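PDB 3MYR: nickel-dependent hydrogenase large subunit from Allochromatium vinosum, which catalyses the oxidation of molecular hydrogen at a nickel-iron centre as part of a heterodimer, and probably recycles hydrogen released by nitrogenase. Local coordinates for residues A98-D103 against K438-A443; F108-A113 against E193-Q198; L114-V119 against K269-R274; S138-S143 against V188-E193. All blocks are in the same frame, centred on the assembly; numbering follows the deposited sequence.

Contact 1: A98-D103 against K438-A443; sequences AQYIHD and KILVDA
Ile101 and Val441 mark the nearest backbone approach, with CA atoms 7.1 Å apart, where two helices running roughly antiparallel (140° between their directions) pass at 9.5 Å between axes. Contact is made by side chains, Tyr100 and Ile101 against Leu440 and Val441. Ile101 carries its CG1 anti to the carbonyl carbon (chi1 -70°), and the nearly extended chi2 pushes CD1 across the gap until it meets Val441 CG2 at 3.7 Å; the two side chains lie nearly perpendicular. Next to them, Leu440 lays its CD1 methyl over one face of the Tyr100 ring, displaced toward the CG-CD2 rim. This is a CH-pi arrangement, though the model sets the methyl too near CD2 for its exact separation to be trusted.

No hydrogen bond crosses between the segments. Within each helix, Lys438 NZ forms a salt bridge with Asp442 OD2 at 2.9 Å on the syn side, joined by Asp254 and Arg250 of helix 236-265, while Gln99 NE2 finds Asp103 OD2 at 3.0 Å, a bent bond of 137°. Asp103 OD1 also pairs with Arg487, which lines the nickel-iron pocket, and the side chain of Tyr100 is about 7 Å from the bound centre. Around the contact, helix 236-265 brings Met249 and Val253 against the aliphatic side, helix 403-416 covers Ile439, and strand 476-485 offers Glu484 O to Tyr100 OH.

Contact 2: F108-A113 against E193-Q198; sequences FYHLHA and EALAWQ
His110 donates from NE2 to the backbone O of Tyr191, one turn before Leu195 on the same helix, and this bond holds the imidazole against Ala194 and Leu195. With its nitrogen tied down, the ring is sandwiched. Leu195 CD2 sits above one face, 3.7 Å from the ring centroid and only 19° off the normal, a CH-pi contact; the CB of Tyr109 lies over the opposite face, nearer its rim. Leu195 adds its branch point, CG packing 3.4 Å from His110 NE2. In His110, CG stands anti to the carbonyl carbon (chi1 -56°), which turns the imidazole toward helix 181-201.

Ala194 fills the angle between the two aromatic residues: its CB is 3.6 Å from His110 CE1 and 3.8 Å from Tyr109 CD2. The Tyr109 ring is itself backed by Phe108 CD1 over its centre, and its hydroxyl bonds to Asp260. Beneath these side chains residues 108-112 of helix 86-112 form a wider pi-type turn, with a weak bond from Ala113 N to Phe108 O.

The helix axes stand 10.2 Å apart at 117°, so they meet steeply rather than side by side. Helix 236-265 runs against the pair, Val256 touching Tyr109 and Phe252 touching Ala194, while Glu30 of the small subunit packs on Leu195.

Contact 3: L114-V119 against K269-R274; sequences LDWVDV and KDWGER
Trp116 drives the edge of its indole into the face of Trp271, a T-shaped pair with planes at 89° and the centroids of the six-membered ring of Trp116 and the five-membered ring of Trp271 5.3 Å apart. With CG beside the backbone N (chi1 -52°), Trp116 directs its indole toward Trp271. The leading atoms are CZ3 and CH2 of Trp116, and Trp271 CG lies near the plane of the Trp116 ring, 4.0 Å from CZ3. Only these two side chains meet, the backbones staying well apart. On the opposite face of Trp271 lies NH1 of Arg274, nearer its periphery; a nearly straight bond of 173° to Asp270 OD1 steadies it at 3.1 Å. Asp270 OD1 has a second cationic partner in Arg178. Helix 543-551 packs on both indoles through Arg547.

The arrangement is an edge-to-face tryptophan pair joining two loops of the helical region: one that follows helix 86-112, the other a short 3-10 turn beyond helix 236-265, away from the metal sites.

Contact 4: S138-S143 against V188-E193; sequences SAWPKS and VAHYLE
Trp140 and His190 form the more enclosed half of this contact, Lys142 and Glu193 the half at the surface. On the enclosed side the two rings lie obliquely, planes at 84°, with Trp140 CD1 4.1 Å from His190 CE1. What knits them is a single water. It accepts from Trp140 NE1 at 3.0 Å, lying in the indole plane, donates to Lys142 O at 3.0 Å, and takes a weak, long bond from His190 ND1. Pro141 CD sits over one indole face, and Phe252 of helix 236-265 meets Trp140 edge-to-face.

On the more exposed side Lys142 and Glu193 form a salt bridge. An extended chi2 brings Lys142 CD alongside the carboxylate, and the bends at chi3 and chi4 turn NZ in to Glu193 OE2 at 2.8 Å, meeting it on the syn side but 26° out of the plane; the second bond, to OE1, is weak. A bend at chi2 (-66°) curls Glu193 back toward the lysine. Tyr147 OH also bonds to OE2, giving this oxygen two partners.

Two recognised turns occur in the loop. Ser138 OG accepts from Trp140 N at 3.0 Å in an ST turn, and Lys142 centres an inverse gamma turn; together they carry the chain from helix 127-137 to helix 145-160 along the flank of helix 181-201.

How the contacts relate
Contacts 1 and 2 are both buried and share helix 86-112, which meets helix 426-456 in one and helix 181-201 in the other; Trp197 packs on Ile101, and His102 probably hydrogen-bonds to Gln198 between them. Contact 1, nearest the nickel-iron centre, is apolar across its interface, aliphatic side chains against one another and a tyrosine ring, whereas contact 2 mixes apolar packing with imidazole. Contact 4 uses the same helix 181-201 but lies farther out, and there water and a salt bridge take over. Contact 3, also buried yet peripheral, joins loops by aromatic packing alone; its first segment follows directly on 108-113 of contact 2 and touches contact 4 through Val119 and Val188.

Contact 1: A98-D103 against K438-A443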
loop_
_atom_site.group_PDB
_atom_site.type_symbol
_atom_site.label_atom_id
_atom_site.label_comp_id
_atom_site.label_asym_id
_atom_site.label_seq_id
_atom_site.Cartn_x
_atom_site.Cartn_y
_atom_site.Cartn_z
ATOM N N ALA B 98 10.530 -0.823 9.012
ATOM C CA ALA B 98 10.552 0.474 8.262
ATOM C C ALA B 98 9.240 0.634 7.520
ATOM O O ALA B 98 8.729 1.776 7.382
ATOM C CB ALA B 98 11.709 0.549 7.238
ATOM N N GLN B 99 8.692 -0.475 6.998
ATOM C CA GLN B 99 7.432 -0.355 6.215
ATOM C C GLN B 99 6.230 0.017 7.140
ATOM O O GLN B 99 5.344 0.815 6.774
ATOM C CB GLN B 99 7.137 -1.696 5.491
ATOM C CG GLN B 99 5.731 -1.741 4.851
ATOM C CD GLN B 99 5.541 -0.615 3.794
ATOM O OE1 GLN B 99 6.488 -0.229 3.142
ATOM N NE2 GLN B 99 4.301 -0.097 3.641
ATOM N N TYR B 100 6.109 -0.671 8.292
ATOM C CA TYR B 100 5.103 -0.327 9.260
ATOM C C TYR B 100 5.130 1.154 9.608
ATOM O O TYR B 100 4.081 1.814 9.674
ATOM C CB TYR B 100 5.358 -1.058 10.602
ATOM C CG TYR B 100 4.578 -2.321 10.710
ATOM C CD1 TYR B 100 5.006 -3.496 10.047
ATOM C CD2 TYR B 100 3.498 -2.401 11.559
ATOM C CE1 TYR B 100 4.349 -4.728 10.223
ATOM C CE2 TYR B 100 2.840 -3.625 11.740
ATOM C CZ TYR B 100 3.276 -4.790 11.120
ATOM O OH TYR B 100 2.580 -6.016 11.374
ATOM N N ILE B 101 6.311 1.643 9.947
ATOM C CA ILE B 101 6.416 3.021 10.475
ATOM C C ILE B 101 6.034 4.018 9.374
ATOM O O ILE B 101 5.235 4.893 9.585
ATOM C CB ILE B 101 7.801 3.224 10.987
ATOM C CG1 ILE B 101 7.884 2.342 12.275
ATOM C CG2 ILE B 101 8.024 4.684 11.422
ATOM C CD1 ILE B 101 9.326 1.946 12.501
ATOM N N HIS B 102 6.577 3.831 8.167
ATOM C CA HIS B 102 6.259 4.682 7.045
ATOM C C HIS B 102 4.752 4.656 6.830
ATOM O O HIS B 102 4.117 5.665 6.666
ATOM C CB HIS B 102 6.990 4.144 5.775
ATOM C CG HIS B 102 6.718 4.949 4.549
ATOM N ND1 HIS B 102 5.632 4.711 3.723
ATOM C CD2 HIS B 102 7.359 6.030 4.033
ATOM C CE1 HIS B 102 5.666 5.578 2.720
ATOM N NE2 HIS B 102 6.674 6.416 2.912
ATOM N N ASP B 103 4.187 3.454 6.755
ATOM C CA ASP B 103 2.813 3.247 6.334
ATOM C C ASP B 103 1.807 3.785 7.425
ATOM O O ASP B 103 0.886 4.511 7.106
ATOM C CB ASP B 103 2.669 1.725 6.156
ATOM C CG ASP B 103 1.440 1.314 5.413
ATOM O OD1 ASP B 103 0.400 2.056 5.445
ATOM O OD2 ASP B 103 1.511 0.211 4.771
ATOM N N LYS B 438 5.201 2.659 18.010
ATOM C CA LYS B 438 6.197 2.900 19.055
ATOM C C LYS B 438 6.918 1.582 19.412
ATOM O O LYS B 438 8.156 1.530 19.617
ATOM C CB LYS B 438 5.502 3.500 20.305
ATOM C CG LYS B 438 6.398 3.564 21.583
ATOM C CD LYS B 438 7.772 4.291 21.265
ATOM C CE LYS B 438 8.548 4.631 22.584
ATOM N NZ LYS B 438 9.933 5.188 22.172
ATOM N N ILE B 439 6.181 0.499 19.476
ATOM C CA ILE B 439 6.829 -0.765 19.853
ATOM C C ILE B 439 7.827 -1.142 18.739
ATOM O O ILE B 439 8.921 -1.599 19.029
ATOM C CB ILE B 439 5.779 -1.881 20.052
ATOM C CG1 ILE B 439 4.946 -1.583 21.341
ATOM C CG2 ILE B 439 6.486 -3.314 20.107
ATOM C CD1 ILE B 439 3.797 -2.533 21.532
ATOM N N LEU B 440 7.449 -0.952 17.471
ATOM C CA LEU B 440 8.279 -1.422 16.354
ATOM C C LEU B 440 9.497 -0.526 16.222
ATOM O O LEU B 440 10.591 -0.971 15.880
ATOM C CB LEU B 440 7.506 -1.379 15.047
ATOM C CG LEU B 440 6.691 -2.639 14.915
ATOM C CD1 LEU B 440 5.733 -2.499 13.777
ATOM C CD2 LEU B 440 7.650 -3.742 14.567
ATOM N N VAL B 441 9.293 0.765 16.388
ATOM C CA VAL B 441 10.418 1.659 16.231
ATOM C C VAL B 441 11.510 1.427 17.301
ATOM O O VAL B 441 12.656 1.405 16.943
ATOM C CB VAL B 441 10.009 3.172 16.118
ATOM C CG1 VAL B 441 9.931 3.827 17.494
ATOM C CG2 VAL B 441 10.970 3.839 15.257
ATOM N N ASP B 442 11.145 1.101 18.541
ATOM C CA ASP B 442 12.105 0.685 19.552
ATOM C C ASP B 442 12.768 -0.627 19.193
ATOM O O ASP B 442 13.896 -0.784 19.510
ATOM C CB ASP B 442 11.468 0.534 20.956
ATOM C CG ASP B 442 10.982 1.886 21.531
ATOM O OD1 ASP B 442 10.290 1.897 22.584
ATOM O OD2 ASP B 442 11.332 2.952 20.943
ATOM N N ALA B 443 12.076 -1.561 18.540
ATOM C CA ALA B 443 12.705 -2.844 18.205
ATOM C C ALA B 443 13.802 -2.746 17.103
ATOM O O ALA B 443 14.670 -3.639 17.007
ATOM C CB ALA B 443 11.647 -3.844 17.766
#

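Contact 2: F108-A113 against E193-Q198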
loop_
_atom_site.group_PDB
_atom_site.type_symbol
_atom_site.label_atom_id
_atom_site.label_comp_id
_atom_site.label_asym_id
_atom_site.label_seq_id
_atom_site.Cartn_x
_atom_site.Cartn_y
_atom_site.Cartn_z
ATOM N N PHE B 108 -2.125 7.771 9.200
ATOM C CA PHE B 108 -2.689 8.679 10.169
ATOM C C PHE B 108 -2.823 10.133 9.630
ATOM O O PHE B 108 -3.887 10.730 9.747
ATOM C CB PHE B 108 -1.943 8.680 11.487
ATOM C CG PHE B 108 -2.583 9.639 12.502
ATOM C CD1 PHE B 108 -2.035 10.896 12.746
ATOM C CD2 PHE B 108 -3.780 9.282 13.137
ATOM C CE1 PHE B 108 -2.672 11.808 13.677
ATOM C CE2 PHE B 108 -4.420 10.127 14.045
ATOM C CZ PHE B 108 -3.856 11.413 14.322
ATOM N N TYR B 109 -1.745 10.715 9.104
ATOM C CA TYR B 109 -1.816 12.095 8.635
ATOM C C TYR B 109 -2.556 12.228 7.326
ATOM O O TYR B 109 -3.478 13.036 7.231
ATOM C CB TYR B 109 -0.446 12.784 8.578
ATOM C CG TYR B 109 0.076 13.007 9.953
ATOM C CD1 TYR B 109 -0.446 14.032 10.753
ATOM C CD2 TYR B 109 0.938 12.106 10.527
ATOM C CE1 TYR B 109 0.017 14.206 12.052
ATOM C CE2 TYR B 109 1.388 12.251 11.830
ATOM C CZ TYR B 109 0.901 13.295 12.590
ATOM O OH TYR B 109 1.315 13.454 13.891
ATOM N N HIS B 110 -2.189 11.437 6.332
ATOM C CA HIS B 110 -2.587 11.764 4.968
ATOM C C HIS B 110 -3.885 11.118 4.570
ATOM O O HIS B 110 -4.609 11.656 3.719
ATOM C CB HIS B 110 -1.429 11.413 3.993
ATOM C CG HIS B 110 -0.171 12.120 4.384
ATOM N ND1 HIS B 110 1.013 11.471 4.607
ATOM C CD2 HIS B 110 0.027 13.410 4.782
ATOM C CE1 HIS B 110 1.917 12.335 5.053
ATOM N NE2 HIS B 110 1.343 13.525 5.144
ATOM N N LEU B 111 -4.240 10.029 5.240
ATOM C CA LEU B 111 -5.525 9.333 4.967
ATOM C C LEU B 111 -6.597 9.534 6.052
ATOM O O LEU B 111 -7.751 9.782 5.720
ATOM C CB LEU B 111 -5.341 7.827 4.690
ATOM C CG LEU B 111 -4.241 7.505 3.622
ATOM C CD1 LEU B 111 -4.276 5.991 3.273
ATOM C CD2 LEU B 111 -4.364 8.227 2.382
ATOM N N HIS B 112 -6.225 9.514 7.326
ATOM C CA HIS B 112 -7.218 9.463 8.379
ATOM C C HIS B 112 -7.499 10.878 8.916
ATOM O O HIS B 112 -8.652 11.237 9.194
ATOM C CB HIS B 112 -6.687 8.587 9.572
ATOM C CG HIS B 112 -7.780 7.954 10.415
ATOM N ND1 HIS B 112 -9.129 8.174 10.213
ATOM C CD2 HIS B 112 -7.704 7.090 11.456
ATOM C CE1 HIS B 112 -9.843 7.431 11.061
ATOM N NE2 HIS B 112 -8.993 6.740 11.802
ATOM N N ALA B 113 -6.468 11.701 9.045
ATOM C CA ALA B 113 -6.560 12.885 9.918
ATOM C C ALA B 113 -7.655 13.902 9.455
ATOM O O ALA B 113 -8.314 14.541 10.319
ATOM C CB ALA B 113 -5.247 13.539 10.010
ATOM N N GLU B 193 4.836 18.158 7.612
ATOM C CA GLU B 193 6.109 17.577 8.022
ATOM C C GLU B 193 6.141 16.066 7.727
ATOM O O GLU B 193 7.187 15.525 7.379
ATOM C CB GLU B 193 6.370 17.791 9.520
ATOM C CG GLU B 193 6.374 19.220 9.964
ATOM C CD GLU B 193 7.585 19.984 9.339
ATOM O OE1 GLU B 193 8.631 19.321 9.079
ATOM O OE2 GLU B 193 7.465 21.216 9.052
ATOM N N ALA B 194 5.018 15.369 7.902
ATOM C CA ALA B 194 4.978 13.936 7.634
ATOM C C ALA B 194 5.258 13.638 6.170
ATOM O O ALA B 194 5.872 12.601 5.890
ATOM C CB ALA B 194 3.604 13.277 8.089
ATOM N N LEU B 195 4.856 14.529 5.227
ATOM C CA LEU B 195 5.203 14.241 3.844
ATOM C C LEU B 195 6.720 14.345 3.637
ATOM O O LEU B 195 7.263 13.566 2.875
ATOM C CB LEU B 195 4.532 15.200 2.828
ATOM C CG LEU B 195 3.047 15.098 2.709
ATOM C CD1 LEU B 195 2.534 16.408 2.020
ATOM C CD2 LEU B 195 2.775 13.816 1.879
ATOM N N ALA B 196 7.395 15.354 4.220
ATOM C CA ALA B 196 8.863 15.464 4.055
ATOM C C ALA B 196 9.556 14.270 4.775
ATOM O O ALA B 196 10.517 13.692 4.284
ATOM C CB ALA B 196 9.377 16.778 4.626
ATOM N N TRP B 197 9.069 13.931 5.959
ATOM C CA TRP B 197 9.689 12.849 6.711
ATOM C C TRP B 197 9.533 11.490 5.974
ATOM O O TRP B 197 10.484 10.673 5.882
ATOM C CB TRP B 197 9.013 12.768 8.123
ATOM C CG TRP B 197 9.384 11.514 8.851
ATOM C CD1 TRP B 197 10.489 11.305 9.673
ATOM C CD2 TRP B 197 8.654 10.269 8.813
ATOM N NE1 TRP B 197 10.442 9.998 10.149
ATOM C CE2 TRP B 197 9.309 9.374 9.672
ATOM C CE3 TRP B 197 7.452 9.866 8.195
ATOM C CZ2 TRP B 197 8.879 8.044 9.829
ATOM C CZ3 TRP B 197 7.066 8.536 8.294
ATOM C CH2 TRP B 197 7.753 7.653 9.161
ATOM N N GLN B 198 8.360 11.270 5.377
ATOM C CA GLN B 198 8.120 9.937 4.773
ATOM C C GLN B 198 9.043 9.658 3.594
ATOM O O GLN B 198 9.496 8.545 3.418
ATOM C CB GLN B 198 6.649 9.695 4.436
ATOM C CG GLN B 198 6.003 10.596 3.383
ATOM C CD GLN B 198 6.390 10.268 1.959
ATOM O OE1 GLN B 198 6.713 9.106 1.590
ATOM N NE2 GLN B 198 6.385 11.299 1.144
#

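Contact 3: L114-V119 against K269-R274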
loop_
_atom_site.group_PDB
_atom_site.type_symbol
_atom_site.label_atom_id
_atom_site.label_comp_id
_atom_site.label_asym_id
_atom_site.label_seq_id
_atom_site.Cartn_x
_atom_site.Cartn_y
_atom_site.Cartn_z
ATOM N N LEU B 114 -7.918 13.989 8.131
ATOM C CA LEU B 114 -8.948 14.916 7.647
ATOM C C LEU B 114 -10.382 14.552 8.062
ATOM O O LEU B 114 -11.308 15.368 7.871
ATOM C CB LEU B 114 -8.887 15.165 6.144
ATOM C CG LEU B 114 -7.570 15.809 5.654
ATOM C CD1 LEU B 114 -7.612 16.063 4.126
ATOM C CD2 LEU B 114 -7.216 17.104 6.413
ATOM N N ASP B 115 -10.562 13.358 8.636
ATOM C CA ASP B 115 -11.812 13.014 9.322
ATOM C C ASP B 115 -11.990 13.726 10.666
ATOM O O ASP B 115 -13.101 13.763 11.211
ATOM C CB ASP B 115 -11.985 11.499 9.584
ATOM C CG ASP B 115 -12.009 10.653 8.285
ATOM O OD1 ASP B 115 -11.813 9.385 8.345
ATOM O OD2 ASP B 115 -12.145 11.260 7.203
ATOM N N TRP B 116 -10.909 14.181 11.259
ATOM C CA TRP B 116 -10.935 14.606 12.663
ATOM C C TRP B 116 -10.505 16.060 12.724
ATOM O O TRP B 116 -10.684 16.704 13.764
ATOM C CB TRP B 116 -9.924 13.807 13.523
ATOM C CG TRP B 116 -10.013 12.338 13.416
ATOM C CD1 TRP B 116 -9.223 11.503 12.645
ATOM C CD2 TRP B 116 -10.984 11.497 14.058
ATOM N NE1 TRP B 116 -9.638 10.205 12.808
ATOM C CE2 TRP B 116 -10.722 10.171 13.648
ATOM C CE3 TRP B 116 -12.053 11.743 14.947
ATOM C CZ2 TRP B 116 -11.490 9.073 14.107
ATOM C CZ3 TRP B 116 -12.822 10.670 15.386
ATOM C CH2 TRP B 116 -12.544 9.345 14.954
ATOM N N VAL B 117 -9.768 16.500 11.690
ATOM C CA VAL B 117 -9.128 17.820 11.643
ATOM C C VAL B 117 -9.836 18.673 10.597
ATOM O O VAL B 117 -10.010 18.243 9.444
ATOM C CB VAL B 117 -7.642 17.677 11.238
ATOM C CG1 VAL B 117 -7.023 19.021 10.848
ATOM C CG2 VAL B 117 -6.840 16.980 12.367
ATOM N N ASP B 118 -10.291 19.852 11.007
ATOM C CA ASP B 118 -10.972 20.783 10.105
ATOM C C ASP B 118 -9.961 21.817 9.564
ATOM O O ASP B 118 -9.493 22.707 10.272
ATOM C CB ASP B 118 -12.116 21.447 10.881
ATOM C CG ASP B 118 -12.993 22.361 10.005
ATOM O OD1 ASP B 118 -12.509 22.843 8.963
ATOM O OD2 ASP B 118 -14.140 22.667 10.418
ATOM N N VAL B 119 -9.636 21.721 8.298
ATOM C CA VAL B 119 -8.627 22.585 7.745
ATOM C C VAL B 119 -9.056 24.049 7.656
ATOM O O VAL B 119 -8.227 24.934 7.798
ATOM C CB VAL B 119 -8.265 22.089 6.324
ATOM C CG1 VAL B 119 -7.390 23.153 5.647
ATOM C CG2 VAL B 119 -7.468 20.764 6.491
ATOM N N LYS B 269 -13.641 10.863 22.613
ATOM C CA LYS B 269 -13.589 9.738 23.504
ATOM C C LYS B 269 -14.835 8.912 23.276
ATOM O O LYS B 269 -14.774 7.694 23.439
ATOM C CB LYS B 269 -13.563 10.209 24.968
ATOM C CG LYS B 269 -12.150 10.687 25.448
ATOM C CD LYS B 269 -12.332 11.353 26.859
ATOM C CE LYS B 269 -11.045 11.954 27.352
ATOM N NZ LYS B 269 -11.076 12.226 28.832
ATOM N N ASP B 270 -15.937 9.543 22.862
ATOM C CA ASP B 270 -17.158 8.780 22.516
ATOM C C ASP B 270 -16.935 7.849 21.272
ATOM O O ASP B 270 -17.671 6.864 21.082
ATOM C CB ASP B 270 -18.363 9.707 22.259
ATOM C CG ASP B 270 -18.095 10.693 21.124
ATOM O OD1 ASP B 270 -18.866 10.731 20.131
ATOM O OD2 ASP B 270 -17.055 11.398 21.179
ATOM N N TRP B 271 -15.876 8.084 20.498
ATOM C CA TRP B 271 -15.542 7.182 19.367
ATOM C C TRP B 271 -14.870 5.940 19.927
ATOM O O TRP B 271 -14.474 5.034 19.181
ATOM C CB TRP B 271 -14.674 7.912 18.290
ATOM C CG TRP B 271 -15.611 8.771 17.463
ATOM C CD1 TRP B 271 -16.122 9.991 17.813
ATOM C CD2 TRP B 271 -16.289 8.378 16.261
ATOM N NE1 TRP B 271 -17.042 10.409 16.870
ATOM C CE2 TRP B 271 -17.168 9.451 15.906
ATOM C CE3 TRP B 271 -16.225 7.226 15.430
ATOM C CZ2 TRP B 271 -18.024 9.396 14.783
ATOM C CZ3 TRP B 271 -16.984 7.202 14.281
ATOM C CH2 TRP B 271 -17.917 8.276 13.976
ATOM N N GLY B 272 -14.705 5.930 21.241
ATOM C CA GLY B 272 -14.264 4.714 21.929
ATOM C C GLY B 272 -15.474 3.838 22.252
ATOM O O GLY B 272 -15.335 2.795 22.885
ATOM N N GLU B 273 -16.659 4.198 21.752
ATOM C CA GLU B 273 -17.865 3.430 22.081
ATOM C C GLU B 273 -18.570 2.940 20.859
ATOM O O GLU B 273 -19.728 2.444 20.960
ATOM C CB GLU B 273 -18.854 4.275 22.928
ATOM C CG GLU B 273 -18.202 4.808 24.240
ATOM C CD GLU B 273 -19.160 5.732 25.024
ATOM O OE1 GLU B 273 -20.316 5.287 25.229
ATOM O OE2 GLU B 273 -18.754 6.871 25.438
ATOM N N ARG B 274 -17.950 3.089 19.697
ATOM C CA ARG B 274 -18.580 2.574 18.501
ATOM C C ARG B 274 -17.532 1.964 17.594
ATOM O O ARG B 274 -16.341 2.284 17.730
ATOM C CB ARG B 274 -19.399 3.692 17.755
ATOM C CG ARG B 274 -18.619 4.897 17.276
ATOM C CD ARG B 274 -19.534 5.996 16.644
ATOM N NE ARG B 274 -20.511 6.472 17.632
ATOM C CZ ARG B 274 -20.276 7.512 18.438
ATOM N NH1 ARG B 274 -19.148 8.255 18.296
ATOM N NH2 ARG B 274 -21.177 7.858 19.331
#

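Contact 4: S138-S143 against V188-E193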
loop_
_atom_site.group_PDB
_atom_site.type_symbol
_atom_site.label_atom_id
_atom_site.label_comp_id
_atom_site.label_asym_id
_atom_site.label_seq_id
_atom_site.Cartn_x
_atom_site.Cartn_y
_atom_site.Cartn_z
ATOM N N SER B 138 4.871 18.162 23.332
ATOM C CA SER B 138 5.959 17.480 22.666
ATOM C C SER B 138 7.187 18.339 22.658
ATOM O O SER B 138 7.126 19.589 22.679
ATOM C CB SER B 138 5.541 17.187 21.215
ATOM O OG SER B 138 6.576 16.600 20.506
ATOM N N ALA B 139 8.309 17.657 22.516
ATOM C CA ALA B 139 9.617 18.277 22.431
ATOM C C ALA B 139 9.989 18.519 20.969
ATOM O O ALA B 139 11.017 19.093 20.678
ATOM C CB ALA B 139 10.666 17.334 23.138
ATOM N N TRP B 140 9.157 18.099 20.045
ATOM C CA TRP B 140 9.449 18.286 18.622
ATOM C C TRP B 140 9.894 19.707 18.357
ATOM O O TRP B 140 9.248 20.645 18.873
ATOM C CB TRP B 140 8.177 17.997 17.811
ATOM C CG TRP B 140 8.260 18.230 16.310
ATOM C CD1 TRP B 140 7.503 19.129 15.583
ATOM C CD2 TRP B 140 9.047 17.487 15.328
ATOM N NE1 TRP B 140 7.790 18.988 14.227
ATOM C CE2 TRP B 140 8.671 17.949 14.050
ATOM C CE3 TRP B 140 9.939 16.414 15.415
ATOM C CZ2 TRP B 140 9.250 17.461 12.859
ATOM C CZ3 TRP B 140 10.526 15.913 14.228
ATOM C CH2 TRP B 140 10.203 16.455 12.978
ATOM N N PRO B 141 11.010 19.908 17.585
ATOM C CA PRO B 141 11.555 21.287 17.509
ATOM C C PRO B 141 10.680 22.301 16.801
ATOM O O PRO B 141 10.778 23.493 17.115
ATOM C CB PRO B 141 12.865 21.135 16.674
ATOM C CG PRO B 141 13.327 19.668 17.006
ATOM C CD PRO B 141 11.951 18.913 17.028
ATOM N N LYS B 142 9.937 21.875 15.780
ATOM C CA LYS B 142 9.383 22.828 14.811
ATOM C C LYS B 142 8.021 23.331 15.317
ATOM O O LYS B 142 6.985 22.711 15.040
ATOM C CB LYS B 142 9.257 22.210 13.434
ATOM C CG LYS B 142 10.574 21.813 12.790
ATOM C CD LYS B 142 10.304 21.226 11.385
ATOM C CE LYS B 142 11.074 21.803 10.250
ATOM N NZ LYS B 142 10.128 22.095 9.081
ATOM N N SER B 143 8.046 24.395 16.123
ATOM C CA SER B 143 6.852 24.785 16.883
ATOM C C SER B 143 6.775 26.292 17.042
ATOM O O SER B 143 6.009 26.806 17.895
ATOM C CB SER B 143 6.950 24.183 18.290
ATOM O OG SER B 143 8.048 24.783 19.012
ATOM N N VAL B 188 -2.380 20.198 10.731
ATOM C CA VAL B 188 -2.056 20.544 9.363
ATOM C C VAL B 188 -0.530 20.723 9.176
ATOM O O VAL B 188 0.030 20.265 8.186
ATOM C CB VAL B 188 -2.770 21.893 8.981
ATOM C CG1 VAL B 188 -2.145 22.492 7.757
ATOM C CG2 VAL B 188 -4.291 21.631 8.738
ATOM N N ALA B 189 0.140 21.449 10.093
ATOM C CA ALA B 189 1.583 21.570 10.001
ATOM C C ALA B 189 2.224 20.175 10.059
ATOM O O ALA B 189 3.179 19.892 9.326
ATOM C CB ALA B 189 2.097 22.389 11.163
ATOM N N HIS B 190 1.724 19.310 10.935
ATOM C CA HIS B 190 2.338 17.983 11.045
ATOM C C HIS B 190 2.088 17.109 9.827
ATOM O O HIS B 190 2.938 16.282 9.454
ATOM C CB HIS B 190 1.865 17.260 12.300
ATOM C CG HIS B 190 2.316 17.915 13.568
ATOM N ND1 HIS B 190 3.265 18.934 13.602
ATOM C CD2 HIS B 190 1.980 17.668 14.850
ATOM C CE1 HIS B 190 3.453 19.305 14.861
ATOM N NE2 HIS B 190 2.723 18.522 15.634
ATOM N N TYR B 191 0.908 17.270 9.239
ATOM C CA TYR B 191 0.587 16.642 7.946
ATOM C C TYR B 191 1.689 16.964 6.921
ATOM O O TYR B 191 2.166 16.084 6.175
ATOM C CB TYR B 191 -0.784 17.162 7.493
ATOM C CG TYR B 191 -1.321 16.707 6.130
ATOM C CD1 TYR B 191 -2.442 15.851 6.047
ATOM C CD2 TYR B 191 -0.804 17.221 4.948
ATOM C CE1 TYR B 191 -3.018 15.485 4.800
ATOM C CE2 TYR B 191 -1.325 16.833 3.693
ATOM C CZ TYR B 191 -2.456 16.005 3.622
ATOM O OH TYR B 191 -2.988 15.657 2.380
ATOM N N LEU B 192 2.099 18.213 6.884
ATOM C CA LEU B 192 3.109 18.628 5.908
ATOM C C LEU B 192 4.507 18.112 6.312
ATOM O O LEU B 192 5.293 17.719 5.446
ATOM C CB LEU B 192 3.136 20.155 5.797
ATOM C CG LEU B 192 1.920 20.760 5.064
ATOM C CD1 LEU B 192 1.905 22.227 5.296
ATOM C CD2 LEU B 192 1.913 20.475 3.551
ATOM N N GLU B 193 4.836 18.158 7.612
ATOM C CA GLU B 193 6.109 17.577 8.022
ATOM C C GLU B 193 6.141 16.066 7.727
ATOM O O GLU B 193 7.187 15.525 7.379
ATOM C CB GLU B 193 6.370 17.791 9.520
ATOM C CG GLU B 193 6.374 19.220 9.964
ATOM C CD GLU B 193 7.585 19.984 9.339
ATOM O OE1 GLU B 193 8.631 19.321 9.079
ATOM O OE2 GLU B 193 7.465 21.216 9.052
HETATM O O HOH W 1 5.908 20.914 12.922
#